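Glycogen synthase (Cyanobacterium sp. CLg1, PDB 6GNF) belongs to the bacterial glycogen (starch) synthases, proteins with two Rossmann-like domains, and holds adenosine-5'-diphosphate and a glycan between them. Local coordinates at residues 350-359 and 379-389; 424-435 and 448-458. All blocks are in the same frame, centred on the assembly; numbering follows the deposited sequence.

Interaction 1: 350-359 and 379-389. With ADP (adenosine-5'-diphosphate), chain F; AC1 (4,6-dideoxy-4-{[(1S,4R,5S,6S)-4,5,6-trihydroxy-3-(hydroxymethyl)cyclohex-2-en-1-yl]amino}-alpha-D-glucopyranose), chain D.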
loop_
_atom_site.group_PDB
_atom_site.type_symbol
_atom_site.label_atom_id
_atom_site.label_comp_id
_atom_site.label_asym_id
_atom_site.label_seq_id
_atom_site.Cartn_x
_atom_site.Cartn_y
_atom_site.Cartn_z
ATOM N N ILE A 350 -9.485 -22.209 22.264
ATOM C CA ILE A 350 -9.560 -20.784 22.596
ATOM C C ILE A 350 -9.454 -19.974 21.309
ATOM O O ILE A 350 -8.454 -20.091 20.604
ATOM C CB ILE A 350 -8.435 -20.356 23.557
ATOM C CG1 ILE A 350 -8.606 -21.055 24.908
ATOM C CG2 ILE A 350 -8.447 -18.845 23.764
ATOM C CD1 ILE A 350 -7.374 -21.001 25.785
ATOM N N PRO A 351 -10.473 -19.143 21.008
ATOM C CA PRO A 351 -10.427 -18.376 19.759
ATOM C C PRO A 351 -9.284 -17.368 19.763
ATOM O O PRO A 351 -9.104 -16.653 20.748
ATOM C CB PRO A 351 -11.784 -17.664 19.726
ATOM C CG PRO A 351 -12.217 -17.589 21.147
ATOM C CD PRO A 351 -11.659 -18.809 21.819
ATOM N N LEU A 352 -8.531 -17.316 18.666
ATOM C CA LEU A 352 -7.351 -16.465 18.581
ATOM C C LEU A 352 -7.510 -15.403 17.501
ATOM O O LEU A 352 -7.864 -15.714 16.368
ATOM C CB LEU A 352 -6.110 -17.315 18.302
ATOM C CG LEU A 352 -4.760 -16.615 18.513
ATOM C CD1 LEU A 352 -3.710 -17.601 18.989
ATOM C CD2 LEU A 352 -4.268 -15.916 17.258
ATOM N N PHE A 353 -7.236 -14.153 17.874
ATOM C CA PHE A 353 -7.256 -13.007 16.961
ATOM C C PHE A 353 -5.831 -12.567 16.637
ATOM O O PHE A 353 -4.994 -12.460 17.529
ATOM C CB PHE A 353 -7.983 -11.826 17.606
ATOM C CG PHE A 353 -9.458 -12.034 17.775
ATOM C CD1 PHE A 353 -9.955 -12.689 18.887
ATOM C CD2 PHE A 353 -10.353 -11.552 16.828
ATOM C CE1 PHE A 353 -11.319 -12.873 19.050
ATOM C CE2 PHE A 353 -11.718 -11.734 16.981
ATOM C CZ PHE A 353 -12.204 -12.395 18.095
ATOM N N GLY A 354 -5.559 -12.305 15.363
ATOM C CA GLY A 354 -4.232 -11.877 14.927
ATOM C C GLY A 354 -4.252 -10.536 14.212
ATOM O O GLY A 354 -5.098 -10.296 13.349
ATOM N N PHE A 355 -3.314 -9.661 14.572
ATOM C CA PHE A 355 -3.135 -8.380 13.891
ATOM C C PHE A 355 -1.735 -8.303 13.300
ATOM O O PHE A 355 -0.752 -8.642 13.956
ATOM C CB PHE A 355 -3.355 -7.212 14.860
ATOM C CG PHE A 355 -2.956 -5.873 14.295
ATOM C CD1 PHE A 355 -1.641 -5.436 14.363
ATOM C CD2 PHE A 355 -3.899 -5.048 13.694
ATOM C CE1 PHE A 355 -1.269 -4.208 13.838
ATOM C CE2 PHE A 355 -3.537 -3.817 13.178
ATOM C CZ PHE A 355 -2.218 -3.398 13.249
ATOM N N ILE A 356 -1.648 -7.869 12.054
ATOM C CA ILE A 356 -0.365 -7.612 11.422
ATOM C C ILE A 356 -0.466 -6.280 10.707
ATOM O O ILE A 356 -1.292 -6.125 9.819
ATOM C CB ILE A 356 0.005 -8.693 10.389
ATOM C CG1 ILE A 356 -0.153 -10.095 10.981
ATOM C CG2 ILE A 356 1.434 -8.486 9.907
ATOM C CD1 ILE A 356 -0.099 -11.198 9.947
ATOM N N GLY A 357 0.346 -5.306 11.097
ATOM C CA GLY A 357 0.331 -4.026 10.396
ATOM C C GLY A 357 1.187 -2.951 11.013
ATOM O O GLY A 357 1.624 -3.073 12.144
ATOM N N ARG A 358 1.424 -1.897 10.238
ATOM C CA ARG A 358 2.136 -0.707 10.707
ATOM C C ARG A 358 1.496 -0.214 11.999
ATOM O O ARG A 358 0.273 -0.256 12.147
ATOM C CB ARG A 358 2.104 0.396 9.637
ATOM C CG ARG A 358 2.893 0.049 8.378
ATOM C CD ARG A 358 2.858 1.137 7.309
ATOM N NE ARG A 358 1.564 1.248 6.624
ATOM C CZ ARG A 358 0.685 2.244 6.779
ATOM N NH1 ARG A 358 0.921 3.265 7.607
ATOM N NH2 ARG A 358 -0.455 2.225 6.106
ATOM N N LEU A 359 2.321 0.198 12.957
ATOM C CA LEU A 359 1.825 0.755 14.218
ATOM C C LEU A 359 1.588 2.264 14.063
ATOM O O LEU A 359 2.278 3.085 14.670
ATOM C CB LEU A 359 2.824 0.484 15.338
ATOM C CG LEU A 359 3.158 -0.983 15.588
ATOM C CD1 LEU A 359 4.241 -1.091 16.645
ATOM C CD2 LEU A 359 1.915 -1.751 16.009
ATOM N N ASN A 379 -12.588 -14.110 26.710
ATOM C CA ASN A 379 -11.977 -15.449 26.707
ATOM C C ASN A 379 -11.373 -15.807 25.357
ATOM O O ASN A 379 -11.713 -16.822 24.749
ATOM C CB ASN A 379 -12.983 -16.527 27.121
ATOM C CG ASN A 379 -13.456 -16.363 28.544
ATOM O OD1 ASN A 379 -14.649 -16.215 28.803
ATOM N ND2 ASN A 379 -12.519 -16.400 29.484
ATOM N N CYS A 380 -10.480 -14.948 24.889
ATOM C CA CYS A 380 -9.810 -15.144 23.609
ATOM C C CYS A 380 -8.327 -14.844 23.743
ATOM O O CYS A 380 -7.870 -14.396 24.793
ATOM C CB CYS A 380 -10.424 -14.226 22.550
ATOM S SG CYS A 380 -10.233 -12.462 22.896
ATOM N N GLN A 381 -7.581 -15.113 22.679
ATOM C CA GLN A 381 -6.173 -14.760 22.620
ATOM C C GLN A 381 -5.958 -13.721 21.530
ATOM O O GLN A 381 -6.709 -13.675 20.559
ATOM C CB GLN A 381 -5.319 -16.006 22.381
ATOM C CG GLN A 381 -5.222 -16.892 23.614
ATOM C CD GLN A 381 -4.455 -18.178 23.374
ATOM O OE1 GLN A 381 -3.953 -18.416 22.276
ATOM N NE2 GLN A 381 -4.368 -19.018 24.402
ATOM N N VAL A 382 -4.953 -12.869 21.719
ATOM C CA VAL A 382 -4.634 -11.818 20.755
ATOM C C VAL A 382 -3.138 -11.782 20.496
ATOM O O VAL A 382 -2.335 -11.739 21.425
ATOM C CB VAL A 382 -5.067 -10.418 21.247
ATOM C CG1 VAL A 382 -4.740 -9.362 20.199
ATOM C CG2 VAL A 382 -6.551 -10.399 21.579
ATOM N N VAL A 383 -2.770 -11.789 19.223
ATOM C CA VAL A 383 -1.379 -11.663 18.822
ATOM C C VAL A 383 -1.261 -10.439 17.930
ATOM O O VAL A 383 -2.073 -10.258 17.023
ATOM C CB VAL A 383 -0.898 -12.918 18.076
ATOM C CG1 VAL A 383 0.544 -12.753 17.630
ATOM C CG2 VAL A 383 -1.041 -14.140 18.974
ATOM N N ILE A 384 -0.268 -9.594 18.210
ATOM C CA ILE A 384 -0.106 -8.318 17.513
ATOM C C ILE A 384 1.316 -8.161 16.980
ATOM O O ILE A 384 2.277 -8.194 17.743
ATOM C CB ILE A 384 -0.404 -7.132 18.452
ATOM C CG1 ILE A 384 -1.677 -7.370 19.261
ATOM C CG2 ILE A 384 -0.533 -5.846 17.650
ATOM C CD1 ILE A 384 -1.845 -6.409 20.415
ATOM N N LEU A 385 1.441 -7.988 15.670
ATOM C CA LEU A 385 2.740 -7.861 15.019
ATOM C C LEU A 385 2.801 -6.562 14.214
ATOM O O LEU A 385 1.992 -6.356 13.318
ATOM C CB LEU A 385 2.978 -9.063 14.098
ATOM C CG LEU A 385 4.245 -9.053 13.230
ATOM C CD1 LEU A 385 5.496 -9.122 14.099
ATOM C CD2 LEU A 385 4.222 -10.195 12.225
ATOM N N GLY A 386 3.785 -5.715 14.512
ATOM C CA GLY A 386 3.937 -4.434 13.818
ATOM C C GLY A 386 5.132 -3.594 14.241
ATOM O O GLY A 386 5.706 -3.807 15.303
ATOM N N ILE A 387 5.495 -2.634 13.394
ATOM C CA ILE A 387 6.519 -1.631 13.709
ATOM C C ILE A 387 6.047 -0.210 13.360
ATOM O O ILE A 387 5.237 -0.022 12.451
ATOM C CB ILE A 387 7.849 -1.916 12.974
ATOM C CG1 ILE A 387 7.630 -2.073 11.465
ATOM C CG2 ILE A 387 8.496 -3.163 13.542
ATOM C CD1 ILE A 387 8.887 -1.890 10.646
ATOM N N GLY A 388 6.590 0.780 14.063
ATOM C CA GLY A 388 6.251 2.186 13.814
ATOM C C GLY A 388 6.796 3.114 14.884
ATOM O O GLY A 388 7.999 3.379 14.929
ATOM N N SER A 389 5.910 3.615 15.746
ATOM C CA SER A 389 6.303 4.561 16.788
ATOM C C SER A 389 7.115 3.872 17.866
ATOM O O SER A 389 6.711 2.822 18.356
ATOM C CB SER A 389 5.075 5.201 17.438
ATOM O OG SER A 389 4.008 5.313 16.524
HETATM P PB ADP F . -0.542 -1.048 4.104
HETATM O O1B ADP F . -1.561 0.036 4.340
HETATM O O2B ADP F . -0.177 -1.222 2.655
HETATM O O3B ADP F . 0.616 -1.005 5.064
HETATM P PA ADP F . -1.775 -3.583 3.497
HETATM O O1A ADP F . -2.314 -3.052 2.175
HETATM O O2A ADP F . -2.581 -4.572 4.328
HETATM O O3A ADP F . -1.372 -2.376 4.500
HETATM O "O5'" ADP F . -0.325 -4.246 3.228
HETATM C "C5'" ADP F . 0.635 -4.401 4.279
HETATM C "C4'" ADP F . 1.433 -5.669 3.996
HETATM O "O4'" ADP F . 2.605 -5.761 4.809
HETATM C "C3'" ADP F . 0.602 -6.898 4.299
HETATM O "O3'" ADP F . 0.812 -7.837 3.239
HETATM C "C2'" ADP F . 1.121 -7.395 5.629
HETATM O "O2'" ADP F . 1.050 -8.817 5.648
HETATM C "C1'" ADP F . 2.552 -6.890 5.684
HETATM N N9 ADP F . 3.051 -6.444 7.014
HETATM C C8 ADP F . 2.716 -5.310 7.665
HETATM N N7 ADP F . 3.390 -5.200 8.843
HETATM C C5 ADP F . 4.188 -6.277 8.949
HETATM C C6 ADP F . 5.163 -6.800 9.928
HETATM N N6 ADP F . 5.435 -6.134 11.067
HETATM N N1 ADP F . 5.776 -7.971 9.654
HETATM C C2 ADP F . 5.528 -8.666 8.532
HETATM N N3 ADP F . 4.653 -8.245 7.600
HETATM C C4 ADP F . 3.968 -7.085 7.741
HETATM C C1 AC1 D . 3.204 3.948 1.049
HETATM O O2 AC1 D . 2.210 5.278 -0.734
HETATM C C2 AC1 D . 2.187 3.986 -0.094
HETATM C C4A AC1 D . -3.653 -0.470 0.104
HETATM C C3 AC1 D . 0.776 3.647 0.389
HETATM O O3 AC1 D . -0.050 3.530 -0.773
HETATM C C4 AC1 D . 0.752 2.347 1.225
HETATM N N4A AC1 D . -0.587 1.951 1.721
HETATM C C5 AC1 D . 1.754 2.538 2.374
HETATM O O5 AC1 D . 3.064 2.755 1.835
HETATM C C6 AC1 D . 1.838 1.338 3.304
HETATM C C1B AC1 D . -1.770 1.710 0.890
HETATM C C2B AC1 D . -3.073 1.389 1.680
HETATM O O2B AC1 D . -2.941 1.539 3.090
HETATM C C3B AC1 D . -3.625 -0.011 1.532
HETATM O O3B AC1 D . -4.970 -0.035 2.009
HETATM O O4 AC1 D . -3.993 -1.860 0.135
HETATM C C5B AC1 D . -2.313 -0.260 -0.553
HETATM C C7B AC1 D . -1.463 0.677 -0.166
HETATM C C6B AC1 D . -1.954 -1.120 -1.723
HETATM O O6B AC1 D . -2.959 -0.908 -2.717
#
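Q381 lies against L352 and I350 at the start of a parallel strand pair, 352-356 with 381-385. Followed outward, its CB rests on L352 CG at 4.0 Å and its CG on I350 CG2 at 3.8 Å. Past CG the chain is extended (chi2 176°), and the amide divides its work: OE1 passes L352 CD1 at 3.4 Å and accepts a hydrogen bond from Q339, while NE2 skirts I350 CD1 and donates to T345 O. Both polar atoms are thus satisfied, beside I350 and L352. Between the strands a ladder of backbone bonds runs from P351 O to L385 O. On the other face of the sheet, the F353 ring turns its edge to C380 CB and Q381 O, and F355 CD1 presses on I384 CG2 at 3.5 Å; helix 365-370 packs against F355 and I384.

At the C-terminal ends the ligand takes over. I356 CG2 meets ADP C4 at 3.6 Å and L385 CD2 meets N1 of the same adenine, while G386 CA closes on its N6. R358 bends at chi3 (-73°) and grips the beta phosphate in the guanidinium plane, NE to ADP O3B at 2.9 Å and NH2 to ADP O1B at 3.0 Å; NH2 is shared with Q362 OE1, and NH1 forms a salt bridge with E360. Ligand binding at the C-terminal edge of a parallel sheet is characteristic of Rossmann-like domains.

Interaction 2: 424-435 and 448-458. With AC1 (4,6-dideoxy-4-{[(1S,4R,5S,6S)-4,5,6-trihydroxy-3-(hydroxymethyl)cyclohex-2-en-1-yl]amino}-alpha-D-glucopyranose), chain D.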
loop_
_atom_site.group_PDB
_atom_site.type_symbol
_atom_site.label_atom_id
_atom_site.label_comp_id
_atom_site.label_asym_id
_atom_site.label_seq_id
_atom_site.Cartn_x
_atom_site.Cartn_y
_atom_site.Cartn_z
ATOM N N ALA A 424 -4.086 -18.242 13.427
ATOM C CA ALA A 424 -5.186 -17.478 14.001
ATOM C C ALA A 424 -6.527 -17.937 13.445
ATOM O O ALA A 424 -6.616 -18.390 12.302
ATOM C CB ALA A 424 -5.000 -15.990 13.736
ATOM N N ASP A 425 -7.570 -17.786 14.252
ATOM C CA ASP A 425 -8.936 -18.028 13.801
ATOM C C ASP A 425 -9.482 -16.801 13.103
ATOM O O ASP A 425 -10.270 -16.910 12.164
ATOM C CB ASP A 425 -9.817 -18.364 14.989
ATOM C CG ASP A 425 -9.374 -19.617 15.676
ATOM O OD1 ASP A 425 -9.161 -20.609 14.956
ATOM O OD2 ASP A 425 -9.241 -19.609 16.922
ATOM N N TYR A 426 -9.065 -15.631 13.583
ATOM C CA TYR A 426 -9.575 -14.366 13.086
ATOM C C TYR A 426 -8.446 -13.399 12.725
ATOM O O TYR A 426 -7.429 -13.336 13.410
ATOM C CB TYR A 426 -10.493 -13.743 14.137
ATOM C CG TYR A 426 -11.700 -14.599 14.461
ATOM C CD1 TYR A 426 -12.752 -14.710 13.563
ATOM C CD2 TYR A 426 -11.780 -15.309 15.655
ATOM C CE1 TYR A 426 -13.859 -15.496 13.844
ATOM C CE2 TYR A 426 -12.881 -16.101 15.950
ATOM C CZ TYR A 426 -13.923 -16.192 15.045
ATOM O OH TYR A 426 -15.027 -16.976 15.343
ATOM N N CYS A 427 -8.655 -12.644 11.652
ATOM C CA CYS A 427 -7.746 -11.581 11.230
ATOM C C CYS A 427 -8.357 -10.228 11.598
ATOM O O CYS A 427 -9.354 -9.806 11.021
ATOM C CB CYS A 427 -7.512 -11.672 9.727
ATOM S SG CYS A 427 -6.611 -10.282 9.039
ATOM N N LEU A 428 -7.739 -9.550 12.560
ATOM C CA LEU A 428 -8.307 -8.360 13.181
ATOM C C LEU A 428 -7.713 -7.087 12.587
ATOM O O LEU A 428 -6.506 -6.855 12.702
ATOM C CB LEU A 428 -8.024 -8.416 14.679
ATOM C CG LEU A 428 -8.685 -7.406 15.610
ATOM C CD1 LEU A 428 -10.179 -7.649 15.687
ATOM C CD2 LEU A 428 -8.066 -7.500 16.997
ATOM N N MET A 429 -8.555 -6.284 11.926
ATOM C CA MET A 429 -8.120 -5.043 11.277
ATOM C C MET A 429 -9.004 -3.852 11.658
ATOM O O MET A 429 -9.907 -3.476 10.906
ATOM C CB MET A 429 -8.142 -5.210 9.758
ATOM C CG MET A 429 -7.306 -6.374 9.248
ATOM S SD MET A 429 -7.368 -6.501 7.456
ATOM C CE MET A 429 -6.474 -5.036 6.981
ATOM N N PRO A 430 -8.710 -3.208 12.800
ATOM C CA PRO A 430 -9.465 -2.044 13.252
ATOM C C PRO A 430 -8.988 -0.748 12.594
ATOM O O PRO A 430 -8.639 0.214 13.284
ATOM C CB PRO A 430 -9.183 -2.032 14.754
ATOM C CG PRO A 430 -7.792 -2.547 14.853
ATOM C CD PRO A 430 -7.655 -3.576 13.762
ATOM N N SER A 431 -8.980 -0.730 11.264
ATOM C CA SER A 431 -8.473 0.411 10.519
ATOM C C SER A 431 -9.415 1.607 10.623
ATOM O O SER A 431 -10.631 1.451 10.615
ATOM C CB SER A 431 -8.269 0.045 9.045
ATOM O OG SER A 431 -7.362 -1.036 8.916
ATOM N N ARG A 432 -8.839 2.803 10.713
ATOM C CA ARG A 432 -9.604 4.045 10.683
ATOM C C ARG A 432 -9.932 4.464 9.252
ATOM O O ARG A 432 -10.934 5.126 9.011
ATOM C CB ARG A 432 -8.844 5.158 11.401
ATOM C CG ARG A 432 -8.703 4.916 12.898
ATOM C CD ARG A 432 -8.082 6.106 13.605
ATOM N NE ARG A 432 -8.148 5.964 15.065
ATOM C CZ ARG A 432 -7.217 5.406 15.841
ATOM N NH1 ARG A 432 -6.097 4.913 15.329
ATOM N NH2 ARG A 432 -7.410 5.341 17.150
ATOM N N PHE A 433 -9.055 4.131 8.317
ATOM C CA PHE A 433 -9.365 4.189 6.889
ATOM C C PHE A 433 -8.512 3.127 6.197
ATOM O O PHE A 433 -7.424 2.789 6.681
ATOM C CB PHE A 433 -9.103 5.585 6.321
ATOM C CG PHE A 433 -7.708 6.084 6.564
ATOM C CD1 PHE A 433 -7.378 6.709 7.760
ATOM C CD2 PHE A 433 -6.719 5.926 5.598
ATOM C CE1 PHE A 433 -6.092 7.171 7.989
ATOM C CE2 PHE A 433 -5.428 6.383 5.820
ATOM C CZ PHE A 433 -5.114 7.003 7.021
ATOM N N GLU A 434 -9.005 2.581 5.087
ATOM C CA GLU A 434 -8.328 1.480 4.420
ATOM C C GLU A 434 -8.707 1.415 2.948
ATOM O O GLU A 434 -9.738 0.844 2.602
ATOM C CB GLU A 434 -8.656 0.155 5.116
ATOM C CG GLU A 434 -7.681 -0.965 4.791
ATOM C CD GLU A 434 -6.302 -0.696 5.339
ATOM O OE1 GLU A 434 -6.159 -0.757 6.578
ATOM O OE2 GLU A 434 -5.370 -0.434 4.542
ATOM N N PRO A 435 -7.884 2.015 2.073
ATOM C CA PRO A 435 -8.150 1.998 0.644
ATOM C C PRO A 435 -8.520 0.620 0.093
ATOM O O PRO A 435 -9.497 0.489 -0.646
ATOM C CB PRO A 435 -6.837 2.522 0.048
ATOM C CG PRO A 435 -6.378 3.501 1.064
ATOM C CD PRO A 435 -6.757 2.904 2.393
ATOM N N THR A 448 -8.858 -18.157 7.438
ATOM C CA THR A 448 -8.844 -17.317 8.624
ATOM C C THR A 448 -9.827 -16.177 8.382
ATOM O O THR A 448 -9.744 -15.480 7.374
ATOM C CB THR A 448 -7.417 -16.791 8.899
ATOM O OG1 THR A 448 -6.551 -17.899 9.187
ATOM C CG2 THR A 448 -7.390 -15.828 10.075
ATOM N N ILE A 449 -10.739 -15.983 9.327
ATOM C CA ILE A 449 -11.905 -15.132 9.120
ATOM C C ILE A 449 -11.627 -13.672 9.478
ATOM O O ILE A 449 -11.274 -13.378 10.624
ATOM C CB ILE A 449 -13.091 -15.644 9.957
ATOM C CG1 ILE A 449 -13.547 -17.005 9.422
ATOM C CG2 ILE A 449 -14.240 -14.647 9.932
ATOM C CD1 ILE A 449 -14.442 -17.781 10.364
ATOM N N PRO A 450 -11.818 -12.747 8.515
ATOM C CA PRO A 450 -11.603 -11.333 8.823
ATOM C C PRO A 450 -12.654 -10.723 9.754
ATOM O O PRO A 450 -13.850 -10.977 9.601
ATOM C CB PRO A 450 -11.666 -10.648 7.445
ATOM C CG PRO A 450 -11.465 -11.737 6.450
ATOM C CD PRO A 450 -12.056 -12.959 7.076
ATOM N N VAL A 451 -12.179 -9.927 10.709
ATOM C CA VAL A 451 -13.024 -9.083 11.539
ATOM C C VAL A 451 -12.459 -7.679 11.373
ATOM O O VAL A 451 -11.400 -7.364 11.911
ATOM C CB VAL A 451 -13.010 -9.524 13.019
ATOM C CG1 VAL A 451 -13.947 -8.673 13.857
ATOM C CG2 VAL A 451 -13.370 -10.990 13.142
ATOM N N VAL A 452 -13.177 -6.845 10.626
ATOM C CA VAL A 452 -12.610 -5.633 10.060
ATOM C C VAL A 452 -13.465 -4.394 10.308
ATOM O O VAL A 452 -14.661 -4.484 10.559
ATOM C CB VAL A 452 -12.395 -5.803 8.539
ATOM C CG1 VAL A 452 -11.490 -6.994 8.269
ATOM C CG2 VAL A 452 -13.714 -5.981 7.802
ATOM N N ALA A 453 -12.823 -3.235 10.253
ATOM C CA ALA A 453 -13.530 -1.966 10.320
ATOM C C ALA A 453 -14.344 -1.752 9.042
ATOM O O ALA A 453 -13.913 -2.146 7.957
ATOM C CB ALA A 453 -12.553 -0.819 10.508
ATOM N N PRO A 454 -15.511 -1.105 9.162
ATOM C CA PRO A 454 -16.375 -0.861 8.012
ATOM C C PRO A 454 -15.937 0.368 7.217
ATOM O O PRO A 454 -16.661 1.349 7.148
ATOM C CB PRO A 454 -17.737 -0.632 8.673
ATOM C CG PRO A 454 -17.397 0.059 9.954
ATOM C CD PRO A 454 -16.083 -0.539 10.403
ATOM N N VAL A 455 -14.761 0.307 6.602
ATOM C CA VAL A 455 -14.234 1.435 5.825
ATOM C C VAL A 455 -13.535 0.949 4.564
ATOM O O VAL A 455 -12.970 -0.144 4.537
ATOM C CB VAL A 455 -13.267 2.304 6.661
ATOM C CG1 VAL A 455 -13.999 2.963 7.827
ATOM C CG2 VAL A 455 -12.089 1.479 7.177
ATOM N N GLY A 456 -13.607 1.765 3.516
ATOM C CA GLY A 456 -12.887 1.517 2.267
ATOM C C GLY A 456 -13.109 0.127 1.713
ATOM O O GLY A 456 -14.225 -0.387 1.748
ATOM N N GLY A 457 -12.044 -0.487 1.214
ATOM C CA GLY A 457 -12.132 -1.788 0.565
ATOM C C GLY A 457 -12.385 -2.967 1.482
ATOM O O GLY A 457 -12.639 -4.076 1.005
ATOM N N LEU A 458 -12.348 -2.744 2.794
ATOM C CA LEU A 458 -12.712 -3.793 3.744
ATOM C C LEU A 458 -14.195 -4.127 3.610
ATOM O O LEU A 458 -14.593 -5.281 3.760
ATOM C CB LEU A 458 -12.380 -3.379 5.177
ATOM C CG LEU A 458 -10.898 -3.118 5.465
ATOM C CD1 LEU A 458 -10.710 -2.537 6.863
ATOM C CD2 LEU A 458 -10.074 -4.381 5.295
HETATM C C1 AC1 D . 3.204 3.948 1.049
HETATM O O2 AC1 D . 2.210 5.278 -0.734
HETATM C C2 AC1 D . 2.187 3.986 -0.094
HETATM C C4A AC1 D . -3.653 -0.470 0.104
HETATM C C3 AC1 D . 0.776 3.647 0.389
HETATM O O3 AC1 D . -0.050 3.530 -0.773
HETATM C C4 AC1 D . 0.752 2.347 1.225
HETATM N N4A AC1 D . -0.587 1.951 1.721
HETATM C C5 AC1 D . 1.754 2.538 2.374
HETATM O O5 AC1 D . 3.064 2.755 1.835
HETATM C C6 AC1 D . 1.838 1.338 3.304
HETATM C C1B AC1 D . -1.770 1.710 0.890
HETATM C C2B AC1 D . -3.073 1.389 1.680
HETATM O O2B AC1 D . -2.941 1.539 3.090
HETATM C C3B AC1 D . -3.625 -0.011 1.532
HETATM O O3B AC1 D . -4.970 -0.035 2.009
HETATM O O4 AC1 D . -3.993 -1.860 0.135
HETATM C C5B AC1 D . -2.313 -0.260 -0.553
HETATM C C7B AC1 D . -1.463 0.677 -0.166
HETATM C C6B AC1 D . -1.954 -1.120 -1.723
HETATM O O6B AC1 D . -2.959 -0.908 -2.717
#
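This is the pairing of two adjacent parallel strands, 426-429 and 449-452, joined through helix 439-445 in a beta-alpha-beta crossover and continued past the strand ends by two loops in contact, of which 430-435 reaches AC1. The backbones exchange bonds from D425 O to A453 N, V451 N to C427 O being the shortest at 2.8 Å. On one face Y426 and I449 run alongside each other in the same direction. The tyrosine CD1 touches I449 CB at 3.7 Å, I449 O lies at the ring edge, near its plane, and V451 CG2 comes in obliquely; helices 485-503 and 509-520 cover this face. On the other face M429 brings CE to 4.0 Å from L458 CD2, beside helix 439-445.

Beyond the strands, P430 and P454 each centre an inverse gamma turn, and A453 CB fits tightly on S431 O at 3.0 Å. E434 carries the far end. With CG anti to the backbone N (chi1 -162°), its CB and CG lie over L458, CB reaching CD1 of that leucine at 3.8 Å; the kink at chi2 (67°) then turns the carboxylate off the leucine toward AC1. S431 OG donates to E434 OE1 at 2.6 Å, on the anti lone pair, which helps fix the carboxylate's rotation. E434 OE2 accepts from AC1 O3B at 2.6 Å and also pairs with K363. G457 N binds E434 O at 3.0 Å, nearly along the C=O axis, while G456 turns with positive phi. Such a strand-end loop, its acidic side chain reaching a hydroxyl of the cyclohexene ring of AC1, belongs to the interdomain cleft of the GT-B fold.

Interactions 1 and 2 are neighbouring strand pairs of one parallel sheet, their centres about 12 Å apart. Strands 352-356 and 426-429 join them: G354 O lies 2.9 Å from L428 N and G354 N 2.9 Å from Y426 O, both probable hydrogen bonds. The F353 and Y426 rings stack across this seam, and D425 OD2 takes a bond from L352 N. The C-terminal ends of these adjacent strands lead to the ligands: R358, whose NE also comes to 3.3 Å from AC1 C6, follows one strand, and E434 follows the other. K363 connects them further, bonding to both ADP and E434.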